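Local coordinates for hypothetical protein PA3696 (Pseudomonas aeruginosa, PDB 1YOX) that is of unknown function but belongs to the AIM24 family, named for mitochondrial biogenesis, within the cupin clan of beta proteins, at residues D178-D192 with L209-Q223. Numbering follows the deposited sequence.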
ATOM      1  N   ASP C 178     -10.863 -11.675  12.393  1.00 41.69           N
ATOM      2  CA  ASP C 178     -11.557 -10.477  11.883  1.00 41.99           C
ATOM      3  C   ASP C 178     -12.040 -10.737  10.454  1.00 40.88           C
ATOM      4  O   ASP C 178     -11.287 -11.178   9.606  1.00 40.27           O
ATOM      5  CB  ASP C 178     -10.686  -9.221  11.938  1.00 42.88           C
ATOM      6  CG  ASP C 178     -11.462  -7.938  11.555  1.00 44.63           C
ATOM      7  OD1 ASP C 178     -12.695  -7.870  11.737  1.00 47.91           O
ATOM      8  OD2 ASP C 178     -10.836  -6.977  11.079  1.00 47.69           O
ATOM      9  N   THR C 179     -13.321 -10.499  10.210  1.00 40.70           N
ATOM     10  CA  THR C 179     -13.992 -11.071   9.045  1.00 39.76           C
ATOM     11  C   THR C 179     -13.360 -10.764   7.683  1.00 39.47           C
ATOM     12  O   THR C 179     -13.168 -11.666   6.880  1.00 40.15           O
ATOM     13  CB  THR C 179     -15.513 -10.832   9.117  1.00 40.34           C
ATOM     14  OG1 THR C 179     -16.051 -11.704  10.124  1.00 40.69           O
ATOM     15  CG2 THR C 179     -16.209 -11.129   7.791  1.00 38.55           C
ATOM     16  N   GLY C 180     -12.989  -9.518   7.431  1.00 38.92           N
ATOM     17  CA  GLY C 180     -12.365  -9.179   6.151  1.00 37.57           C
ATOM     18  C   GLY C 180     -10.987  -9.787   5.926  1.00 36.97           C
ATOM     19  O   GLY C 180     -10.546  -9.879   4.786  1.00 36.17           O
ATOM     20  N   CYS C 181     -10.319 -10.185   7.013  1.00 36.26           N
ATOM     21  CA  CYS C 181      -8.990 -10.794   6.983  1.00 36.92           C
ATOM     22  C   CYS C 181      -8.905 -12.190   6.362  1.00 37.16           C
ATOM     23  O   CYS C 181      -7.808 -12.694   6.124  1.00 38.68           O
ATOM     24  CB  CYS C 181      -8.376 -10.823   8.389  1.00 36.10           C
ATOM     25  SG  CYS C 181      -7.861  -9.217   8.944  1.00 37.05           S
ATOM     26  N   LEU C 182     -10.037 -12.815   6.086  1.00 37.53           N
ATOM     27  CA  LEU C 182     -10.024 -14.109   5.408  1.00 37.90           C
ATOM     28  C   LEU C 182      -9.825 -14.010   3.892  1.00 38.13           C
ATOM     29  O   LEU C 182     -10.709 -13.570   3.176  1.00 38.74           O
ATOM     30  CB  LEU C 182     -11.310 -14.884   5.719  1.00 37.94           C
ATOM     31  CG  LEU C 182     -11.403 -16.391   5.386  1.00 37.79           C
ATOM     32  CD1 LEU C 182     -10.273 -17.162   5.976  1.00 35.17           C
ATOM     33  CD2 LEU C 182     -12.751 -16.974   5.861  1.00 37.52           C
ATOM     34  N   VAL C 183      -8.676 -14.444   3.416  1.00 38.43           N
ATOM     35  CA  VAL C 183      -8.414 -14.533   1.988  1.00 40.02           C
ATOM     36  C   VAL C 183      -9.065 -15.750   1.334  1.00 40.93           C
ATOM     37  O   VAL C 183      -9.966 -15.607   0.490  1.00 40.85           O
ATOM     38  CB  VAL C 183      -6.888 -14.550   1.692  1.00 39.60           C
ATOM     39  CG1 VAL C 183      -6.623 -14.586   0.172  1.00 40.71           C
ATOM     40  CG2 VAL C 183      -6.235 -13.345   2.305  1.00 39.65           C
ATOM     41  N   ALA C 184      -8.575 -16.934   1.717  1.00 42.12           N
ATOM     42  CA  ALA C 184      -8.914 -18.215   1.089  1.00 43.22           C
ATOM     43  C   ALA C 184      -8.844 -19.357   2.116  1.00 43.90           C
ATOM     44  O   ALA C 184      -8.149 -19.241   3.141  1.00 43.15           O
ATOM     45  CB  ALA C 184      -7.949 -18.501  -0.082  1.00 42.75           C
ATOM     46  N   PHE C 185      -9.563 -20.447   1.827  1.00 45.03           N
ATOM     47  CA  PHE C 185      -9.457 -21.704   2.592  1.00 46.42           C
ATOM     48  C   PHE C 185      -9.904 -22.934   1.788  1.00 47.87           C
ATOM     49  O   PHE C 185     -10.746 -22.850   0.879  1.00 47.59           O
ATOM     50  CB  PHE C 185     -10.218 -21.638   3.930  1.00 46.10           C
ATOM     51  CG  PHE C 185     -11.699 -21.368   3.786  1.00 45.84           C
ATOM     52  CD1 PHE C 185     -12.610 -22.416   3.724  1.00 44.76           C
ATOM     53  CD2 PHE C 185     -12.178 -20.071   3.733  1.00 45.91           C
ATOM     54  CE1 PHE C 185     -13.975 -22.180   3.599  1.00 45.52           C
ATOM     55  CE2 PHE C 185     -13.537 -19.824   3.600  1.00 47.16           C
ATOM     56  CZ  PHE C 185     -14.441 -20.890   3.534  1.00 46.02           C
ATOM     57  N   THR C 186      -9.321 -24.070   2.156  1.00 49.52           N
ATOM     58  CA  THR C 186      -9.560 -25.362   1.521  1.00 50.97           C
ATOM     59  C   THR C 186     -10.818 -25.971   2.117  1.00 52.53           C
ATOM     60  O   THR C 186     -11.418 -25.396   3.028  1.00 52.82           O
ATOM     61  CB  THR C 186      -8.381 -26.317   1.833  1.00 50.99           C
ATOM     62  OG1 THR C 186      -8.217 -26.415   3.256  1.00 50.31           O
ATOM     63  CG2 THR C 186      -7.081 -25.782   1.245  1.00 49.50           C
ATOM     64  N   ASP C 187     -11.208 -27.144   1.619  1.00 54.06           N
ATOM     65  CA  ASP C 187     -12.289 -27.943   2.223  1.00 54.85           C
ATOM     66  C   ASP C 187     -11.861 -28.436   3.603  1.00 55.12           C
ATOM     67  O   ASP C 187     -10.673 -28.416   3.926  1.00 54.94           O
ATOM     68  CB  ASP C 187     -12.618 -29.150   1.339  1.00 55.09           C
ATOM     69  CG  ASP C 187     -13.614 -28.823   0.235  1.00 56.92           C
ATOM     70  OD1 ASP C 187     -14.754 -28.391   0.544  1.00 58.21           O
ATOM     71  OD2 ASP C 187     -13.260 -29.022  -0.950  1.00 59.17           O
ATOM     72  N   GLY C 188     -12.828 -28.876   4.410  1.00 55.87           N
ATOM     73  CA  GLY C 188     -12.545 -29.429   5.742  1.00 56.21           C
ATOM     74  C   GLY C 188     -12.488 -28.372   6.840  1.00 56.62           C
ATOM     75  O   GLY C 188     -12.154 -28.667   8.015  1.00 56.01           O
ATOM     76  N   ILE C 189     -12.812 -27.141   6.441  1.00 56.15           N
ATOM     77  CA  ILE C 189     -12.842 -26.000   7.335  1.00 55.73           C
ATOM     78  C   ILE C 189     -14.253 -25.454   7.339  1.00 55.61           C
ATOM     79  O   ILE C 189     -14.826 -25.166   6.272  1.00 55.18           O
ATOM     80  CB  ILE C 189     -11.886 -24.898   6.847  1.00 55.98           C
ATOM     81  CG1 ILE C 189     -10.441 -25.391   6.863  1.00 55.82           C
ATOM     82  CG2 ILE C 189     -12.066 -23.618   7.659  1.00 55.28           C
ATOM     83  CD1 ILE C 189      -9.937 -25.750   8.233  1.00 57.31           C
ATOM     84  N   ASP C 190     -14.812 -25.334   8.541  1.00 55.44           N
ATOM     85  CA  ASP C 190     -16.139 -24.755   8.745  1.00 55.84           C
ATOM     86  C   ASP C 190     -15.989 -23.287   9.159  1.00 55.34           C
ATOM     87  O   ASP C 190     -15.064 -22.926   9.896  1.00 54.99           O
ATOM     88  CB  ASP C 190     -16.872 -25.527   9.840  1.00 56.06           C
ATOM     89  CG  ASP C 190     -18.377 -25.345   9.786  1.00 59.10           C
ATOM     90  OD1 ASP C 190     -18.919 -24.449  10.514  1.00 59.23           O
ATOM     91  OD2 ASP C 190     -19.009 -26.124   9.016  1.00 61.21           O
ATOM     92  N   TYR C 191     -16.910 -22.455   8.695  1.00 55.05           N
ATOM     93  CA  TYR C 191     -16.856 -21.020   8.931  1.00 55.07           C
ATOM     94  C   TYR C 191     -18.248 -20.502   9.256  1.00 55.52           C
ATOM     95  O   TYR C 191     -19.251 -20.975   8.715  1.00 55.39           O
ATOM     96  CB  TYR C 191     -16.301 -20.275   7.693  1.00 54.30           C
ATOM     97  CG  TYR C 191     -17.161 -20.447   6.448  1.00 54.14           C
ATOM     98  CD1 TYR C 191     -18.080 -19.464   6.066  1.00 52.95           C
ATOM     99  CD2 TYR C 191     -17.092 -21.622   5.684  1.00 52.78           C
ATOM    100  CE1 TYR C 191     -18.899 -19.639   4.943  1.00 52.70           C
ATOM    101  CE2 TYR C 191     -17.899 -21.806   4.562  1.00 52.17           C
ATOM    102  CZ  TYR C 191     -18.802 -20.815   4.198  1.00 53.67           C
ATOM    103  OH  TYR C 191     -19.602 -21.000   3.076  1.00 55.05           O
ATOM    104  N   ASP C 192     -18.313 -19.522  10.144  1.00 56.32           N
ATOM    105  CA  ASP C 192     -19.504 -18.691  10.218  1.00 56.89           C
ATOM    106  C   ASP C 192     -19.182 -17.358  10.860  1.00 57.00           C
ATOM    107  O   ASP C 192     -18.247 -17.241  11.658  1.00 56.69           O
ATOM    108  CB  ASP C 192     -20.683 -19.401  10.901  1.00 57.34           C
ATOM    109  CG  ASP C 192     -20.551 -19.447  12.400  1.00 58.61           C
ATOM    110  OD1 ASP C 192     -21.379 -18.781  13.077  1.00 60.26           O
ATOM    111  OD2 ASP C 192     -19.615 -20.131  12.887  1.00 58.60           O
ATOM    112  N   LEU C 209     -17.602  -5.293  15.787  1.00 49.95           N
ATOM    113  CA  LEU C 209     -16.681  -6.388  15.497  1.00 49.07           C
ATOM    114  C   LEU C 209     -17.335  -7.578  14.787  1.00 48.00           C
ATOM    115  O   LEU C 209     -18.120  -8.317  15.381  1.00 47.67           O
ATOM    116  CB  LEU C 209     -15.976  -6.838  16.776  1.00 49.47           C
ATOM    117  CG  LEU C 209     -14.858  -7.857  16.629  1.00 50.26           C
ATOM    118  CD1 LEU C 209     -13.788  -7.326  15.690  1.00 52.73           C
ATOM    119  CD2 LEU C 209     -14.256  -8.155  17.988  1.00 52.04           C
ATOM    120  N   LEU C 210     -16.999  -7.745  13.513  1.00 46.65           N
ATOM    121  CA  LEU C 210     -17.441  -8.893  12.733  1.00 45.84           C
ATOM    122  C   LEU C 210     -16.415 -10.012  12.794  1.00 45.09           C
ATOM    123  O   LEU C 210     -15.301  -9.868  12.295  1.00 45.07           O
ATOM    124  CB  LEU C 210     -17.712  -8.492  11.283  1.00 45.43           C
ATOM    125  CG  LEU C 210     -19.032  -7.756  10.973  1.00 46.33           C
ATOM    126  CD1 LEU C 210     -20.266  -8.392  11.631  1.00 42.52           C
ATOM    127  CD2 LEU C 210     -18.947  -6.267  11.299  1.00 46.89           C
ATOM    128  N   LEU C 211     -16.795 -11.124  13.410  1.00 44.30           N
ATOM    129  CA  LEU C 211     -15.883 -12.247  13.594  1.00 43.90           C
ATOM    130  C   LEU C 211     -16.234 -13.437  12.736  1.00 43.27           C
ATOM    131  O   LEU C 211     -17.399 -13.715  12.522  1.00 43.26           O
ATOM    132  CB  LEU C 211     -15.851 -12.693  15.041  1.00 44.07           C
ATOM    133  CG  LEU C 211     -15.173 -11.765  16.051  1.00 46.15           C
ATOM    134  CD1 LEU C 211     -14.795 -12.558  17.328  1.00 44.78           C
ATOM    135  CD2 LEU C 211     -13.952 -11.061  15.441  1.00 46.08           C
ATOM    136  N   THR C 212     -15.210 -14.123  12.239  1.00 42.78           N
ATOM    137  CA  THR C 212     -15.395 -15.368  11.495  1.00 42.67           C
ATOM    138  C   THR C 212     -14.670 -16.488  12.251  1.00 42.52           C
ATOM    139  O   THR C 212     -13.464 -16.391  12.517  1.00 41.22           O
ATOM    140  CB  THR C 212     -14.925 -15.254  10.012  1.00 42.73           C
ATOM    141  OG1 THR C 212     -15.802 -14.364   9.307  1.00 42.15           O
ATOM    142  CG2 THR C 212     -14.927 -16.624   9.303  1.00 42.05           C
ATOM    143  N   THR C 213     -15.442 -17.499  12.659  1.00 42.44           N
ATOM    144  CA  THR C 213     -14.883 -18.643  13.356  1.00 42.97           C
ATOM    145  C   THR C 213     -14.672 -19.777  12.382  1.00 43.76           C
ATOM    146  O   THR C 213     -15.612 -20.221  11.710  1.00 43.47           O
ATOM    147  CB  THR C 213     -15.777 -19.116  14.484  1.00 43.15           C
ATOM    148  OG1 THR C 213     -16.022 -18.026  15.371  1.00 44.54           O
ATOM    149  CG2 THR C 213     -15.120 -20.258  15.278  1.00 42.81           C
ATOM    150  N   LEU C 214     -13.418 -20.215  12.314  1.00 44.74           N
ATOM    151  CA  LEU C 214     -12.992 -21.334  11.491  1.00 46.08           C
ATOM    152  C   LEU C 214     -12.723 -22.563  12.348  1.00 47.13           C
ATOM    153  O   LEU C 214     -12.067 -22.471  13.382  1.00 47.07           O
ATOM    154  CB  LEU C 214     -11.721 -20.965  10.714  1.00 45.30           C
ATOM    155  CG  LEU C 214     -11.854 -19.862   9.660  1.00 45.53           C
ATOM    156  CD1 LEU C 214     -10.556 -19.684   8.905  1.00 45.55           C
ATOM    157  CD2 LEU C 214     -12.954 -20.176   8.697  1.00 42.98           C
ATOM    158  N   LYS C 215     -13.198 -23.726  11.910  1.00 49.05           N
ATOM    159  CA  LYS C 215     -12.945 -24.950  12.681  1.00 50.84           C
ATOM    160  C   LYS C 215     -12.805 -26.178  11.787  1.00 51.03           C
ATOM    161  O   LYS C 215     -13.658 -26.425  10.929  1.00 51.29           O
ATOM    162  CB  LYS C 215     -14.036 -25.151  13.746  1.00 50.54           C
ATOM    163  CG  LYS C 215     -15.435 -25.438  13.188  1.00 52.33           C
ATOM    164  CD  LYS C 215     -16.563 -25.177  14.226  1.00 53.27           C
ATOM    165  CE  LYS C 215     -16.876 -23.663  14.414  1.00 55.92           C
ATOM    166  NZ  LYS C 215     -17.114 -22.890  13.129  1.00 56.53           N
ATOM    167  N   GLY C 216     -11.729 -26.944  11.985  1.00 51.44           N
ATOM    168  CA  GLY C 216     -11.532 -28.176  11.218  1.00 51.34           C
ATOM    169  C   GLY C 216     -10.139 -28.441  10.666  1.00 51.45           C
ATOM    170  O   GLY C 216      -9.135 -28.269  11.346  1.00 51.39           O
ATOM    171  N   SER C 217     -10.105 -28.838   9.399  1.00 52.02           N
ATOM    172  CA  SER C 217      -8.929 -29.421   8.758  1.00 52.46           C
ATOM    173  C   SER C 217      -7.794 -28.500   8.318  1.00 52.44           C
ATOM    174  O   SER C 217      -6.821 -28.267   9.058  1.00 53.00           O
ATOM    175  CB  SER C 217      -9.380 -30.190   7.510  1.00 53.32           C
ATOM    176  OG  SER C 217      -9.629 -29.288   6.441  1.00 52.38           O
ATOM    177  N   GLY C 218      -7.945 -27.996   7.095  1.00 51.72           N
ATOM    178  CA  GLY C 218      -6.833 -27.737   6.205  1.00 50.77           C
ATOM    179  C   GLY C 218      -6.033 -26.473   6.314  1.00 50.09           C
ATOM    180  O   GLY C 218      -5.421 -26.200   7.341  1.00 50.55           O
ATOM    181  N   THR C 219      -5.996 -25.740   5.207  1.00 48.97           N
ATOM    182  CA  THR C 219      -5.181 -24.546   5.084  1.00 48.02           C
ATOM    183  C   THR C 219      -6.074 -23.326   5.074  1.00 46.70           C
ATOM    184  O   THR C 219      -7.139 -23.319   4.468  1.00 46.61           O
ATOM    185  CB  THR C 219      -4.345 -24.582   3.795  1.00 48.28           C
ATOM    186  OG1 THR C 219      -3.809 -25.900   3.636  1.00 50.99           O
ATOM    187  CG2 THR C 219      -3.181 -23.593   3.850  1.00 47.10           C
ATOM    188  N   VAL C 220      -5.647 -22.311   5.804  1.00 45.98           N
ATOM    189  CA  VAL C 220      -6.273 -21.013   5.744  1.00 44.83           C
ATOM    190  C   VAL C 220      -5.273 -20.015   5.228  1.00 43.97           C
ATOM    191  O   VAL C 220      -4.086 -20.031   5.618  1.00 42.92           O
ATOM    192  CB  VAL C 220      -6.748 -20.497   7.133  1.00 45.31           C
ATOM    193  CG1 VAL C 220      -7.588 -19.243   6.944  1.00 44.92           C
ATOM    194  CG2 VAL C 220      -7.559 -21.546   7.870  1.00 44.97           C
ATOM    195  N   TRP C 221      -5.776 -19.112   4.382  1.00 43.22           N
ATOM    196  CA  TRP C 221      -4.994 -17.958   3.929  1.00 42.06           C
ATOM    197  C   TRP C 221      -5.602 -16.651   4.454  1.00 40.49           C
ATOM    198  O   TRP C 221      -6.757 -16.333   4.183  1.00 38.87           O
ATOM    199  CB  TRP C 221      -4.867 -17.984   2.411  1.00 43.85           C
ATOM    200  CG  TRP C 221      -4.784 -19.406   1.864  1.00 45.69           C
ATOM    201  CD1 TRP C 221      -5.724 -20.415   1.998  1.00 48.15           C
ATOM    202  CD2 TRP C 221      -3.725 -19.958   1.119  1.00 47.59           C
ATOM    203  NE1 TRP C 221      -5.300 -21.561   1.378  1.00 48.17           N
ATOM    204  CE2 TRP C 221      -4.075 -21.309   0.823  1.00 48.74           C
ATOM    205  CE3 TRP C 221      -2.503 -19.459   0.672  1.00 48.03           C
ATOM    206  CZ2 TRP C 221      -3.243 -22.152   0.103  1.00 48.25           C
ATOM    207  CZ3 TRP C 221      -1.676 -20.299  -0.061  1.00 49.26           C
ATOM    208  CH2 TRP C 221      -2.050 -21.632  -0.341  1.00 48.58           C
ATOM    209  N   LEU C 222      -4.805 -15.914   5.226  1.00 38.60           N
ATOM    210  CA  LEU C 222      -5.266 -14.694   5.863  1.00 37.45           C
ATOM    211  C   LEU C 222      -4.445 -13.489   5.405  1.00 36.11           C
ATOM    212  O   LEU C 222      -3.330 -13.641   4.943  1.00 34.81           O
ATOM    213  CB  LEU C 222      -5.184 -14.829   7.390  1.00 38.03           C
ATOM    214  CG  LEU C 222      -5.964 -15.976   8.048  1.00 38.69           C
ATOM    215  CD1 LEU C 222      -5.583 -16.109   9.512  1.00 39.56           C
ATOM    216  CD2 LEU C 222      -7.460 -15.792   7.877  1.00 37.37           C
ATOM    217  N   GLN C 223      -5.014 -12.291   5.538  1.00 34.39           N
ATOM    218  CA  GLN C 223      -4.359 -11.082   5.070  1.00 33.00           C
ATOM    219  C   GLN C 223      -4.366 -10.077   6.196  1.00 33.63           C
ATOM    220  O   GLN C 223      -5.388  -9.938   6.897  1.00 33.52           O
ATOM    221  CB  GLN C 223      -5.076 -10.533   3.826  1.00 33.06           C
ATOM    222  CG  GLN C 223      -6.485  -9.930   4.045  1.00 31.29           C
ATOM    223  CD  GLN C 223      -7.305  -9.853   2.768  1.00 32.53           C
ATOM    224  OE1 GLN C 223      -8.422 -10.384   2.695  1.00 35.46           O
ATOM    225  NE2 GLN C 223      -6.741  -9.255   1.738  1.00 27.34           N
TER
HETATM  226  O   HOH W   1     -14.506 -14.094   7.044  1.00 44.82           O
HETATM  227  O   HOH W   2     -18.497 -20.949  15.552  1.00 43.23           O
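Trp221 O accepts two backbone hydrogen bonds, from Val183 N (2.8 Å) and from Ala184 N (3.1 Å), the mark of a classic beta bulge in strand 182-185. Each segment is a beta-arch, its two strands passing from one sheet to the other, and the arches stack so that 182-185 pairs antiparallel with 219-223 and 189-192 with 210-216, part of a two-layered beta-sandwich, consistent with the cupin clan. Trp221 N donates a hydrogen bond back to Ala184 O. On the outer face of the second sheet, Lys215 bends at chi3 and chi4 to bring NZ to Asp190 OD1 (3.5 Å) and, in a longer salt bridge, to Asp192 OD2; a water donates to Asp192 OD2 and weakly accepts from Lys215 NZ, while Asp192 OD1 is held by Gln194. At the 3-10 turn 179-181, which carries the chain from one sheet to the other, Thr179 and Thr212 share a hydrogen bond between their OG1 atoms (2.8 Å), crossing at about a right angle, and a second water links Thr212 OG1 to Thr179 O. At the turns, Thr186 puts OG1 between its backbone N and carbonyl carbon (chi1 56°), where it accepts from Thr219 N. Between the sheets, Leu182 CD1 reaches Val220 CG1 (3.5 Å), Leu222 CD2 and, across the layers, Leu214 CD1, while Leu214 CD2 lies against Ile189 CG2 and Tyr191 CB. Phe185, in the same interior, meets the ring of Phe113. On the other face of the first sheet Thr219 CG2 lies over one face of the Trp221 ring, offset toward its rim, and the ring turns its CD1 edge to Ala184 O, 2.9 Å away in the ring plane.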